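Long-range contacts in metal-dependent phosphohydrolase, HDOD domain-containing (Geobacter sulfurreducens, PDB 3HC1), which is of unknown function but binds two iron ions in an all-helical HD-type domain and is probably a metal-dependent phosphohydrolase: residues G38-D42 / N141-V147; F19-V23 / F158-R163; E239-R244 / V257-L261; I103-F107 / L119-S123. One frame throughout, in Å; residues are numbered along the deposited sequence. Where two conformers were deposited one is given.

Contact 1 of 4, residues G38-D42 / N141-V147; sequences GKLND and NPVNVYV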
loop_
_atom_site.group_PDB
_atom_site.type_symbol
_atom_site.label_atom_id
_atom_site.label_comp_id
_atom_site.label_asym_id
_atom_site.label_seq_id
_atom_site.Cartn_x
_atom_site.Cartn_y
_atom_site.Cartn_z
ATOM N N GLY A 38 -9.448 11.533 -3.149
ATOM C CA GLY A 38 -10.367 12.514 -2.531
ATOM C C GLY A 38 -11.840 12.144 -2.390
ATOM O O GLY A 38 -12.544 12.653 -1.493
ATOM N N LYS A 39 -12.321 11.247 -3.252
ATOM C CA LYS A 39 -13.750 10.929 -3.340
ATOM C C LYS A 39 -14.158 9.605 -2.660
ATOM O O LYS A 39 -15.327 9.219 -2.666
ATOM C CB LYS A 39 -14.145 10.892 -4.821
ATOM C CG LYS A 39 -13.869 12.189 -5.615
ATOM C CD LYS A 39 -15.106 13.073 -5.696
ATOM C CE LYS A 39 -14.810 14.415 -6.373
ATOM N NZ LYS A 39 -14.762 14.385 -7.878
ATOM N N LEU A 40 -13.208 8.915 -2.050
ATOM C CA LEU A 40 -13.456 7.584 -1.547
ATOM C C LEU A 40 -14.653 7.455 -0.610
ATOM O O LEU A 40 -15.279 6.381 -0.542
ATOM C CB LEU A 40 -12.181 7.041 -0.889
ATOM C CG LEU A 40 -11.090 6.660 -1.902
ATOM C CD1 LEU A 40 -9.762 6.378 -1.231
ATOM C CD2 LEU A 40 -11.563 5.451 -2.759
ATOM N N ASN A 41 -14.993 8.531 0.104
ATOM C CA ASN A 41 -16.089 8.470 1.086
ATOM C C ASN A 41 -17.482 8.852 0.559
ATOM O O ASN A 41 -18.461 8.691 1.285
ATOM C CB ASN A 41 -15.727 9.295 2.328
ATOM C CG ASN A 41 -14.606 8.658 3.123
ATOM O OD1 ASN A 41 -14.599 7.447 3.321
ATOM N ND2 ASN A 41 -13.655 9.467 3.579
ATOM N N ASP A 42 -17.560 9.313 -0.694
ATOM C CA ASP A 42 -18.815 9.746 -1.314
ATOM C C ASP A 42 -19.544 8.516 -1.926
ATOM O O ASP A 42 -19.158 8.039 -3.002
ATOM C CB ASP A 42 -18.522 10.820 -2.389
ATOM C CG ASP A 42 -17.400 11.792 -1.978
ATOM O OD1 ASP A 42 -16.725 11.533 -0.957
ATOM O OD2 ASP A 42 -17.178 12.808 -2.675
ATOM N N ASN A 141 -15.546 1.157 4.674
ATOM C CA ASN A 141 -15.070 1.605 3.372
ATOM C C ASN A 141 -13.725 0.959 3.106
ATOM O O ASN A 141 -12.693 1.606 3.293
ATOM C CB ASN A 141 -14.973 3.133 3.363
ATOM C CG ASN A 141 -16.331 3.808 3.306
ATOM O OD1 ASN A 141 -16.775 4.412 4.278
ATOM N ND2 ASN A 141 -17.005 3.701 2.161
ATOM N N PRO A 142 -13.724 -0.331 2.704
ATOM C CA PRO A 142 -12.449 -1.056 2.562
ATOM C C PRO A 142 -11.540 -0.554 1.435
ATOM O O PRO A 142 -10.321 -0.787 1.491
ATOM C CB PRO A 142 -12.868 -2.500 2.298
ATOM C CG PRO A 142 -14.372 -2.450 1.964
ATOM C CD PRO A 142 -14.913 -1.203 2.527
ATOM N N VAL A 143 -12.086 0.107 0.411
ATOM C CA VAL A 143 -11.221 0.677 -0.616
ATOM C C VAL A 143 -10.224 1.705 -0.022
ATOM O O VAL A 143 -9.109 1.814 -0.499
ATOM C CB VAL A 143 -12.013 1.183 -1.876
ATOM C CG1 VAL A 143 -11.047 1.771 -2.923
ATOM C CG2 VAL A 143 -12.780 0.004 -2.524
ATOM N N ASN A 144 -10.622 2.435 1.028
ATOM C CA ASN A 144 -9.743 3.404 1.715
ATOM C C ASN A 144 -8.528 2.703 2.348
ATOM O O ASN A 144 -7.416 3.237 2.329
ATOM C CB ASN A 144 -10.461 4.132 2.844
ATOM C CG ASN A 144 -11.586 5.004 2.366
ATOM O OD1 ASN A 144 -12.280 4.680 1.421
ATOM N ND2 ASN A 144 -11.788 6.090 3.047
ATOM N N VAL A 145 -8.752 1.487 2.812
ATOM C CA VAL A 145 -7.666 0.685 3.379
ATOM C C VAL A 145 -6.782 0.180 2.253
ATOM O O VAL A 145 -5.565 0.097 2.392
ATOM C CB VAL A 145 -8.195 -0.514 4.197
ATOM C CG1 VAL A 145 -7.074 -1.250 4.890
ATOM C CG2 VAL A 145 -9.210 -0.062 5.234
ATOM N N TYR A 146 -7.396 -0.258 1.168
ATOM C CA TYR A 146 -6.650 -0.686 0.003
ATOM C C TYR A 146 -5.674 0.430 -0.481
ATOM O O TYR A 146 -4.490 0.176 -0.716
ATOM C CB TYR A 146 -7.583 -1.079 -1.141
ATOM C CG TYR A 146 -6.852 -1.544 -2.392
ATOM C CD1 TYR A 146 -6.485 -0.640 -3.368
ATOM C CD2 TYR A 146 -6.555 -2.878 -2.602
ATOM C CE1 TYR A 146 -5.829 -1.021 -4.498
ATOM C CE2 TYR A 146 -5.884 -3.283 -3.795
ATOM C CZ TYR A 146 -5.517 -2.345 -4.709
ATOM O OH TYR A 146 -4.886 -2.697 -5.870
ATOM N N VAL A 147 -6.199 1.630 -0.649
ATOM C CA VAL A 147 -5.426 2.752 -1.174
ATOM C C VAL A 147 -4.285 3.109 -0.177
ATOM O O VAL A 147 -3.164 3.240 -0.617
ATOM C CB VAL A 147 -6.325 3.974 -1.489
ATOM C CG1 VAL A 147 -5.502 5.250 -1.640
ATOM C CG2 VAL A 147 -7.167 3.719 -2.764
HETATM O O HOH W 1 -11.411 7.635 5.483
#
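L40 packs its two methyl branches onto the first turns of helix 142-150, and this is the tight part of the contact. CD2 lies 3.7 Å from V143 CG1, the two side chains crossing at about a right angle, while CD1 meets V147 CG2 tip to tip. V143 and V147 are one helical turn apart, so a forked leucine can touch both. Behind the fork, the amide of N144 slides past in the opposite direction and brings OD1 to 3.3 Å from L40 CB. The looser, more exposed side belongs to N41, held in the type I turn K39-D42 at the C-terminal end of helix 31-39. N144 ND2 gives N41 OD1 a hydrogen bond of 3.1 Å, bent to 146° at the hydrogen and arriving from above the carbonyl plane. The same ND2 donates to a water 2.9 Å away, to which N41 ND2 adds a weak bond. A leucine in place of N144 would probably leave N41 OD1 without its ND2 donor and cost the water the stronger of these two bonds. Within the HDOD domain the contact joins close apolar packing to a single bent hydrogen bond between side-chain amides, which probably contributes direction more than strength.

Contact 2 of 4, residues F19-V23 / F158-R163; sequences FMSGV and FINFFR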
loop_
_atom_site.group_PDB
_atom_site.type_symbol
_atom_site.label_atom_id
_atom_site.label_comp_id
_atom_site.label_asym_id
_atom_site.label_seq_id
_atom_site.Cartn_x
_atom_site.Cartn_y
_atom_site.Cartn_z
ATOM N N PHE A 19 16.042 15.817 2.916
ATOM C CA PHE A 19 16.367 14.706 2.000
ATOM C C PHE A 19 15.638 14.873 0.636
ATOM O O PHE A 19 16.156 14.480 -0.400
ATOM C CB PHE A 19 15.940 13.368 2.652
ATOM C CG PHE A 19 16.631 12.144 2.107
ATOM C CD1 PHE A 19 17.944 11.842 2.478
ATOM C CD2 PHE A 19 15.956 11.248 1.309
ATOM C CE1 PHE A 19 18.587 10.673 2.028
ATOM C CE2 PHE A 19 16.591 10.079 0.854
ATOM C CZ PHE A 19 17.913 9.803 1.222
HETATM N N MSE A 20 14.422 15.404 0.641
HETATM C CA MSE A 20 13.737 15.624 -0.646
HETATM C C MSE A 20 14.204 16.923 -1.397
HETATM O O MSE A 20 14.286 16.939 -2.621
HETATM C CB MSE A 20 12.259 15.647 -0.423
HETATM C CG MSE A 20 11.735 14.300 -0.176
HETATM SE SE MSE A 20 9.971 14.472 0.532
HETATM C CE MSE A 20 9.079 15.354 -0.653
ATOM N N SER A 21 14.479 17.988 -0.651
ATOM C CA SER A 21 15.147 19.233 -1.162
ATOM C C SER A 21 16.213 19.047 -2.218
ATOM O O SER A 21 16.280 19.802 -3.181
ATOM C CB SER A 21 15.865 19.965 -0.023
ATOM O OG SER A 21 14.977 20.403 0.991
ATOM N N GLY A 22 17.086 18.074 -2.017
ATOM C CA GLY A 22 18.209 17.869 -2.908
ATOM C C GLY A 22 17.831 17.185 -4.198
ATOM O O GLY A 22 18.674 17.038 -5.090
ATOM N N VAL A 23 16.587 16.733 -4.310
ATOM C CA VAL A 23 16.099 16.160 -5.561
ATOM C C VAL A 23 15.488 17.329 -6.327
ATOM O O VAL A 23 14.659 18.076 -5.796
ATOM C CB VAL A 23 15.040 15.042 -5.331
ATOM C CG1 VAL A 23 14.456 14.518 -6.657
ATOM C CG2 VAL A 23 15.637 13.934 -4.507
ATOM N N PHE A 158 10.394 6.523 -3.579
ATOM C CA PHE A 158 11.128 7.760 -3.745
ATOM C C PHE A 158 12.615 7.608 -3.549
ATOM O O PHE A 158 13.386 8.095 -4.359
ATOM C CB PHE A 158 10.617 8.821 -2.765
ATOM C CG PHE A 158 11.409 10.074 -2.812
ATOM C CD1 PHE A 158 11.150 11.006 -3.791
ATOM C CD2 PHE A 158 12.458 10.291 -1.928
ATOM C CE1 PHE A 158 11.895 12.162 -3.853
ATOM C CE2 PHE A 158 13.192 11.444 -2.006
ATOM C CZ PHE A 158 12.913 12.363 -2.970
ATOM N N ILE A 159 13.035 6.994 -2.437
ATOM C CA ILE A 159 14.447 6.893 -2.151
ATOM C C ILE A 159 15.134 6.027 -3.238
ATOM O O ILE A 159 16.256 6.351 -3.666
ATOM C CB ILE A 159 14.708 6.304 -0.765
ATOM C CG1 ILE A 159 14.087 7.198 0.325
ATOM C CG2 ILE A 159 16.189 6.081 -0.484
ATOM C CD1 ILE A 159 14.178 6.564 1.679
ATOM N N ASN A 160 14.461 4.932 -3.623
ATOM C CA ASN A 160 14.994 3.947 -4.599
ATOM C C ASN A 160 15.242 4.607 -5.957
ATOM O O ASN A 160 16.294 4.422 -6.559
ATOM C CB ASN A 160 14.055 2.736 -4.746
ATOM C CG ASN A 160 14.654 1.626 -5.634
ATOM O OD1 ASN A 160 15.853 1.282 -5.534
ATOM N ND2 ASN A 160 13.835 1.073 -6.492
ATOM N N PHE A 161 14.288 5.406 -6.411
ATOM C CA PHE A 161 14.335 5.974 -7.766
ATOM C C PHE A 161 15.054 7.329 -7.783
ATOM O O PHE A 161 15.641 7.710 -8.801
ATOM C CB PHE A 161 12.943 6.161 -8.362
ATOM C CG PHE A 161 12.264 4.903 -8.847
ATOM C CD1 PHE A 161 12.974 3.712 -9.103
ATOM C CD2 PHE A 161 10.892 4.943 -9.116
ATOM C CE1 PHE A 161 12.341 2.614 -9.581
ATOM C CE2 PHE A 161 10.240 3.819 -9.612
ATOM C CZ PHE A 161 10.974 2.656 -9.844
ATOM N N PHE A 162 14.986 8.066 -6.668
ATOM C CA PHE A 162 15.408 9.460 -6.680
ATOM C C PHE A 162 16.622 9.757 -5.869
ATOM O O PHE A 162 17.224 10.797 -6.069
ATOM C CB PHE A 162 14.248 10.386 -6.310
ATOM C CG PHE A 162 13.166 10.369 -7.319
ATOM C CD1 PHE A 162 13.198 11.252 -8.393
ATOM C CD2 PHE A 162 12.179 9.424 -7.261
ATOM C CE1 PHE A 162 12.213 11.216 -9.366
ATOM C CE2 PHE A 162 11.183 9.366 -8.239
ATOM C CZ PHE A 162 11.204 10.274 -9.293
ATOM N N ARG A 163 16.954 8.889 -4.939
ATOM C CA ARG A 163 18.184 8.972 -4.176
ATOM C C ARG A 163 18.850 7.592 -4.210
ATOM O O ARG A 163 19.316 7.113 -3.199
ATOM C CB ARG A 163 17.918 9.397 -2.713
ATOM C CG ARG A 163 17.259 10.758 -2.546
ATOM C CD ARG A 163 18.099 11.873 -3.074
ATOM N NE ARG A 163 19.333 12.065 -2.345
ATOM C CZ ARG A 163 19.561 13.007 -1.423
ATOM N NH1 ARG A 163 18.621 13.889 -1.068
ATOM N NH2 ARG A 163 20.765 13.072 -0.846
#
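The last turn of helix 9-21 and the residues after it approach the C-terminal end of helix 154-162, the backbones drawing nearest at V23 and F162, whose CA atoms are 6.8 Å apart. F19 and R163 dominate the side-chain contact. The guanidinium of R163 lies flat over one face of the F19 ring, planes 9° apart, in a cation-pi stack with CZ 4.3 Å from the ring centroid. Bends at chi2 and chi3 (-62° and -66°) bring it back over the ring; R163 CG, nearer the backbone, already lies 3.5 Å from F19 CE2. NH1 of the stacked guanidinium gives F19 O a short, poorly angled and weak hydrogen bond. Arginine suits the place because its aliphatic stem can pack while its flat cation covers a ring. V23 packs between F158, F162 and the stem of R163, its CG2 touching F158 CZ and R163 CD, each at 3.5 Å. Selenomethionine M20 sets CG 3.6 Å from F158 CZ, with its selenium farther off above the ring in a Met-aromatic contact. The contact thus packs helix 9-21 against a helix of the HD-type core: helix 154-162 directly follows iron ligands H152 and D153, and I159, which touches F19, lies about 4 Å (side chain to side chain) from H193, a ligand of the second iron. Helix 193-203 packs against the same residues, V196 on F158 and A199 on M20.

Contact 3 of 4, residues E239-R244 / V257-L261; sequences EYCTLR and VRTLL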
loop_
_atom_site.group_PDB
_atom_site.type_symbol
_atom_site.label_atom_id
_atom_site.label_comp_id
_atom_site.label_asym_id
_atom_site.label_seq_id
_atom_site.Cartn_x
_atom_site.Cartn_y
_atom_site.Cartn_z
ATOM N N GLU A 239 3.672 -6.316 7.912
ATOM C CA GLU A 239 4.393 -7.329 8.665
ATOM C C GLU A 239 4.078 -8.766 8.159
ATOM O O GLU A 239 4.984 -9.591 7.967
ATOM C CB GLU A 239 4.172 -7.167 10.183
ATOM C CG GLU A 239 5.158 -8.030 10.970
ATOM C CD GLU A 239 5.304 -7.646 12.393
ATOM O OE1 GLU A 239 4.406 -6.958 12.854
ATOM O OE2 GLU A 239 6.326 -7.991 13.036
ATOM N N TYR A 240 2.812 -9.019 7.849
ATOM C CA TYR A 240 2.386 -10.297 7.325
ATOM C C TYR A 240 3.105 -10.609 6.008
ATOM O O TYR A 240 3.730 -11.664 5.877
ATOM C CB TYR A 240 0.864 -10.361 7.108
ATOM C CG TYR A 240 0.451 -11.690 6.558
ATOM C CD1 TYR A 240 0.474 -11.943 5.188
ATOM C CD2 TYR A 240 0.095 -12.723 7.403
ATOM C CE1 TYR A 240 0.150 -13.179 4.712
ATOM C CE2 TYR A 240 -0.220 -13.949 6.935
ATOM C CZ TYR A 240 -0.213 -14.186 5.605
ATOM O OH TYR A 240 -0.523 -15.449 5.175
ATOM N N CYS A 241 3.029 -9.675 5.052
ATOM C CA CYS A 241 3.680 -9.812 3.759
ATOM C C CYS A 241 5.182 -10.012 3.901
ATOM O O CYS A 241 5.736 -10.868 3.237
ATOM C CB CYS A 241 3.368 -8.643 2.879
ATOM S SG CYS A 241 1.660 -8.743 2.232
ATOM N N THR A 242 5.823 -9.262 4.804
ATOM C CA THR A 242 7.265 -9.350 5.004
ATOM C C THR A 242 7.629 -10.718 5.536
ATOM O O THR A 242 8.632 -11.289 5.132
ATOM C CB THR A 242 7.755 -8.235 5.938
ATOM O OG1 THR A 242 7.372 -6.991 5.354
ATOM C CG2 THR A 242 9.300 -8.258 6.124
ATOM N N LEU A 243 6.805 -11.235 6.435
ATOM C CA LEU A 243 7.005 -12.579 7.021
ATOM C C LEU A 243 6.552 -13.745 6.141
ATOM O O LEU A 243 6.953 -14.847 6.404
ATOM C CB LEU A 243 6.365 -12.687 8.411
ATOM C CG LEU A 243 7.076 -11.932 9.542
ATOM C CD1 LEU A 243 6.163 -11.849 10.810
ATOM C CD2 LEU A 243 8.466 -12.468 9.879
ATOM N N ARG A 244 5.765 -13.517 5.106
ATOM C CA ARG A 244 5.261 -14.577 4.232
ATOM C C ARG A 244 5.690 -14.404 2.775
ATOM O O ARG A 244 4.903 -14.602 1.853
ATOM C CB ARG A 244 3.729 -14.618 4.318
ATOM C CG ARG A 244 3.174 -14.973 5.683
ATOM C CD ARG A 244 3.595 -16.327 6.160
ATOM N NE ARG A 244 2.742 -16.859 7.229
ATOM C CZ ARG A 244 3.140 -17.710 8.189
ATOM N NH1 ARG A 244 4.372 -18.128 8.252
ATOM N NH2 ARG A 244 2.292 -18.143 9.107
ATOM N N VAL A 257 5.952 -17.292 13.755
ATOM C CA VAL A 257 5.252 -16.314 12.922
ATOM C C VAL A 257 3.753 -16.320 13.164
ATOM O O VAL A 257 3.145 -15.249 13.296
ATOM C CB VAL A 257 5.541 -16.540 11.424
ATOM C CG1 VAL A 257 4.635 -15.656 10.520
ATOM C CG2 VAL A 257 7.061 -16.267 11.130
ATOM N N ARG A 258 3.150 -17.510 13.223
ATOM C CA ARG A 258 1.723 -17.587 13.424
ATOM C C ARG A 258 1.368 -16.905 14.738
ATOM O O ARG A 258 0.462 -16.076 14.793
ATOM C CB ARG A 258 1.230 -19.045 13.425
ATOM C CG ARG A 258 -0.285 -19.171 13.422
ATOM C CD ARG A 258 -0.802 -20.568 13.628
ATOM N NE ARG A 258 -0.011 -21.381 14.572
ATOM C CZ ARG A 258 -0.127 -21.357 15.896
ATOM N NH1 ARG A 258 -1.030 -20.580 16.500
ATOM N NH2 ARG A 258 0.670 -22.124 16.632
ATOM N N THR A 259 2.087 -17.244 15.800
ATOM C CA THR A 259 1.849 -16.642 17.104
ATOM C C THR A 259 2.029 -15.135 17.088
ATOM O O THR A 259 1.192 -14.414 17.621
ATOM C CB THR A 259 2.744 -17.282 18.174
ATOM O OG1 THR A 259 2.258 -18.602 18.407
ATOM C CG2 THR A 259 2.710 -16.511 19.480
ATOM N N LEU A 260 3.112 -14.649 16.480
ATOM C CA LEU A 260 3.289 -13.206 16.303
ATOM C C LEU A 260 2.050 -12.581 15.637
ATOM O O LEU A 260 1.457 -11.616 16.144
ATOM C CB LEU A 260 4.529 -12.922 15.484
ATOM C CG LEU A 260 4.926 -11.476 15.237
ATOM C CD1 LEU A 260 6.471 -11.414 14.992
ATOM C CD2 LEU A 260 4.108 -10.850 14.054
ATOM N N LEU A 261 1.645 -13.142 14.515
ATOM C CA LEU A 261 0.547 -12.562 13.754
ATOM C C LEU A 261 -0.751 -12.599 14.565
ATOM O O LEU A 261 -1.534 -11.630 14.593
ATOM C CB LEU A 261 0.378 -13.286 12.428
ATOM C CG LEU A 261 1.537 -13.233 11.430
ATOM C CD1 LEU A 261 1.232 -14.226 10.307
ATOM C CD2 LEU A 261 1.785 -11.841 10.911
#
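L243 lays its side chain alongside V257, the two running past each other in opposite directions with CB 4.0 Å from V257 CG1, and its CD1 goes on to meet L260 CD2. On one flank, the side chains of L261 and Y240 cross at about a right angle, with L261 CD1 3.5 Å from Y240 CD2. V257 CG1 also sits over one face of the R244 guanidinium, 3.4 Å from CZ. It can do so because it stands anti to the backbone N (chi1 171°), and the same methyl therefore serves both L243 and R244. R244 CG in turn lies over one face of the Y240 ring. The helices are antiparallel, their short axes 174° apart and 11.1 Å from each other at closest approach: a helical hairpin in which helix 257-263 folds back along the end of helix 229-243, the helix that supplies iron ligand D238 of the HD-type site. Leucine and valine suit the middle of the interface, where their methyls reach across between the helices. The polar ends find partners beyond the two segments. D289 of helix 281-302 takes a salt bridge from R244 NH2 and a hydrogen bond with Y240 OH. Replacing R244 by an alanine would probably leave D289 without its cationic mate and open a gap over V257. E239, extended beyond CG, brings its carboxylate to L260, OE2 lying 3.8 Å from CD2, while OE2 is also hydrogen-bonded to H251 NE2.

Contact 4 of 4, residues I103-F107 / L119-S123; sequences IVDLF and LWAHS. With FE (Fe (III) ion), chain C.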
loop_
_atom_site.group_PDB
_atom_site.type_symbol
_atom_site.label_atom_id
_atom_site.label_comp_id
_atom_site.label_asym_id
_atom_site.label_seq_id
_atom_site.Cartn_x
_atom_site.Cartn_y
_atom_site.Cartn_z
ATOM N N ILE A 103 -1.651 4.205 -10.619
ATOM C CA ILE A 103 -0.541 4.351 -9.684
ATOM C C ILE A 103 0.680 3.479 -10.145
ATOM O O ILE A 103 1.808 3.730 -9.747
ATOM C CB ILE A 103 -0.985 4.054 -8.261
ATOM C CG1 ILE A 103 -0.024 4.680 -7.224
ATOM C CG2 ILE A 103 -1.167 2.575 -8.011
ATOM C CD1 ILE A 103 -0.262 6.138 -7.024
ATOM N N VAL A 104 0.444 2.465 -10.971
ATOM C CA VAL A 104 1.536 1.575 -11.376
ATOM C C VAL A 104 2.653 2.358 -12.116
ATOM O O VAL A 104 3.817 2.013 -12.000
ATOM C CB VAL A 104 1.075 0.340 -12.124
ATOM C CG1 VAL A 104 0.456 0.713 -13.493
ATOM C CG2 VAL A 104 2.254 -0.667 -12.266
ATOM N N ASP A 105 2.313 3.444 -12.808
ATOM C CA ASP A 105 3.346 4.273 -13.455
ATOM C C ASP A 105 4.357 4.861 -12.476
ATOM O O ASP A 105 5.520 4.981 -12.797
ATOM C CB ASP A 105 2.719 5.410 -14.283
ATOM C CG ASP A 105 1.966 4.898 -15.476
ATOM O OD1 ASP A 105 2.384 3.878 -16.051
ATOM O OD2 ASP A 105 0.932 5.501 -15.827
ATOM N N LEU A 106 3.915 5.212 -11.286
ATOM C CA LEU A 106 4.820 5.623 -10.227
ATOM C C LEU A 106 5.886 4.570 -9.888
ATOM O O LEU A 106 7.029 4.911 -9.662
ATOM C CB LEU A 106 4.052 5.981 -8.967
ATOM C CG LEU A 106 4.959 6.343 -7.756
ATOM C CD1 LEU A 106 5.637 7.736 -7.979
ATOM C CD2 LEU A 106 4.122 6.357 -6.508
ATOM N N PHE A 107 5.491 3.308 -9.870
ATOM C CA PHE A 107 6.380 2.218 -9.508
ATOM C C PHE A 107 7.269 1.769 -10.704
ATOM O O PHE A 107 8.296 1.128 -10.519
ATOM C CB PHE A 107 5.550 1.023 -8.988
ATOM C CG PHE A 107 4.967 1.218 -7.619
ATOM C CD1 PHE A 107 3.837 1.989 -7.443
ATOM C CD2 PHE A 107 5.564 0.647 -6.499
ATOM C CE1 PHE A 107 3.278 2.151 -6.218
ATOM C CE2 PHE A 107 5.010 0.778 -5.278
ATOM C CZ PHE A 107 3.857 1.545 -5.114
ATOM N N LEU A 119 9.228 -3.663 -5.192
ATOM C CA LEU A 119 8.454 -2.665 -4.473
ATOM C C LEU A 119 6.981 -2.747 -4.861
ATOM O O LEU A 119 6.126 -2.640 -4.004
ATOM C CB LEU A 119 9.035 -1.257 -4.689
ATOM C CG LEU A 119 10.186 -0.937 -3.705
ATOM C CD1 LEU A 119 11.361 -1.927 -3.774
ATOM C CD2 LEU A 119 10.679 0.486 -3.911
ATOM N N TRP A 120 6.694 -2.931 -6.142
ATOM C CA TRP A 120 5.328 -3.062 -6.587
ATOM C C TRP A 120 4.602 -4.289 -6.013
ATOM O O TRP A 120 3.502 -4.175 -5.458
ATOM C CB TRP A 120 5.275 -3.059 -8.128
ATOM C CG TRP A 120 3.916 -3.385 -8.686
ATOM C CD1 TRP A 120 3.547 -4.510 -9.362
ATOM C CD2 TRP A 120 2.762 -2.532 -8.658
ATOM N NE1 TRP A 120 2.223 -4.414 -9.746
ATOM C CE2 TRP A 120 1.718 -3.215 -9.304
ATOM C CE3 TRP A 120 2.504 -1.279 -8.098
ATOM C CZ2 TRP A 120 0.427 -2.674 -9.426
ATOM C CZ3 TRP A 120 1.248 -0.742 -8.210
ATOM C CH2 TRP A 120 0.212 -1.442 -8.904
ATOM N N ALA A 121 5.213 -5.453 -6.151
ATOM C CA ALA A 121 4.609 -6.695 -5.688
ATOM C C ALA A 121 4.287 -6.618 -4.188
ATOM O O ALA A 121 3.198 -6.987 -3.738
ATOM C CB ALA A 121 5.546 -7.952 -6.019
ATOM N N HIS A 122 5.239 -6.119 -3.411
ATOM C CA HIS A 122 5.041 -5.956 -1.968
ATOM C C HIS A 122 3.887 -4.967 -1.646
ATOM O O HIS A 122 3.060 -5.208 -0.751
ATOM C CB HIS A 122 6.338 -5.435 -1.325
ATOM C CG HIS A 122 6.163 -4.984 0.094
ATOM N ND1 HIS A 122 5.828 -5.851 1.108
ATOM C CD2 HIS A 122 6.214 -3.750 0.650
ATOM C CE1 HIS A 122 5.749 -5.179 2.246
ATOM N NE2 HIS A 122 5.961 -3.897 1.995
ATOM N N SER A 123 3.857 -3.858 -2.386
ATOM C CA SER A 123 2.844 -2.819 -2.189
ATOM C C SER A 123 1.459 -3.310 -2.570
ATOM O O SER A 123 0.474 -3.103 -1.797
ATOM C CB SER A 123 3.210 -1.538 -2.956
ATOM O OG SER A 123 4.420 -0.961 -2.431
HETATM FE FE FE C . 6.217 -2.335 3.542
HETATM O O HOH W 2 6.436 -1.223 5.176
#
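F107 and W120 form the centre of the contact as a T-shaped pair: the edge of the indole, led by CE3, points at one face of the phenylalanine, with W120 CE3 3.5 Å from F107 CG and the planes 68° apart. The indole's own face is taken by V104, whose CG2 stands 3.8 Å from the centroid of the six-membered ring in a CH-pi contact. That methyl reaches the ring because it is anti to the backbone N, leaving CG1 in the crowded position. I103 CG2 adds apolar contact at the indole edge. At the rim of F107, near its plane, S123 OG lies 3.4 Å from CE2; a small hydroxyl fits here, and its polarity is met by a 2.9 Å hydrogen bond from OG back to L119 O. Helices 82-108 and 116-136 are thus joined within the HDOD domain, and the second carries the first histidine of the H...HD...D pattern. H122 NE2 binds an iron ion at 2.2 Å, as does a water, and H152, D153, D238 and E249 complete that site. Farther out, H122 ND1 is hydrogen-bonded to L246 O, which, with the iron bond, probably helps hold the imidazole's rotation, and L150 packs against I103, W120 and S123.

Contact 4 is the core of the set: every touching residue is buried, its chemistry is aromatic and aliphatic, and its second helix carries an iron ligand. Contact 1, also largely buried, adds an amide-to-amide hydrogen bond and a water at its exposed margin. Contacts 2 and 3 are only partly buried and each uses an arginine just past a helix end, one stacked on a ring, the other against a valine and salt-bridged beyond. No two contacts share a helix, but helix 116-136 of contact 4 is followed directly by helix 142-150 of contact 1, and that by helix 154-162 of contact 2. Contact 4 touches contacts 2 and 3, through F161 against F107 O and T242 against H122.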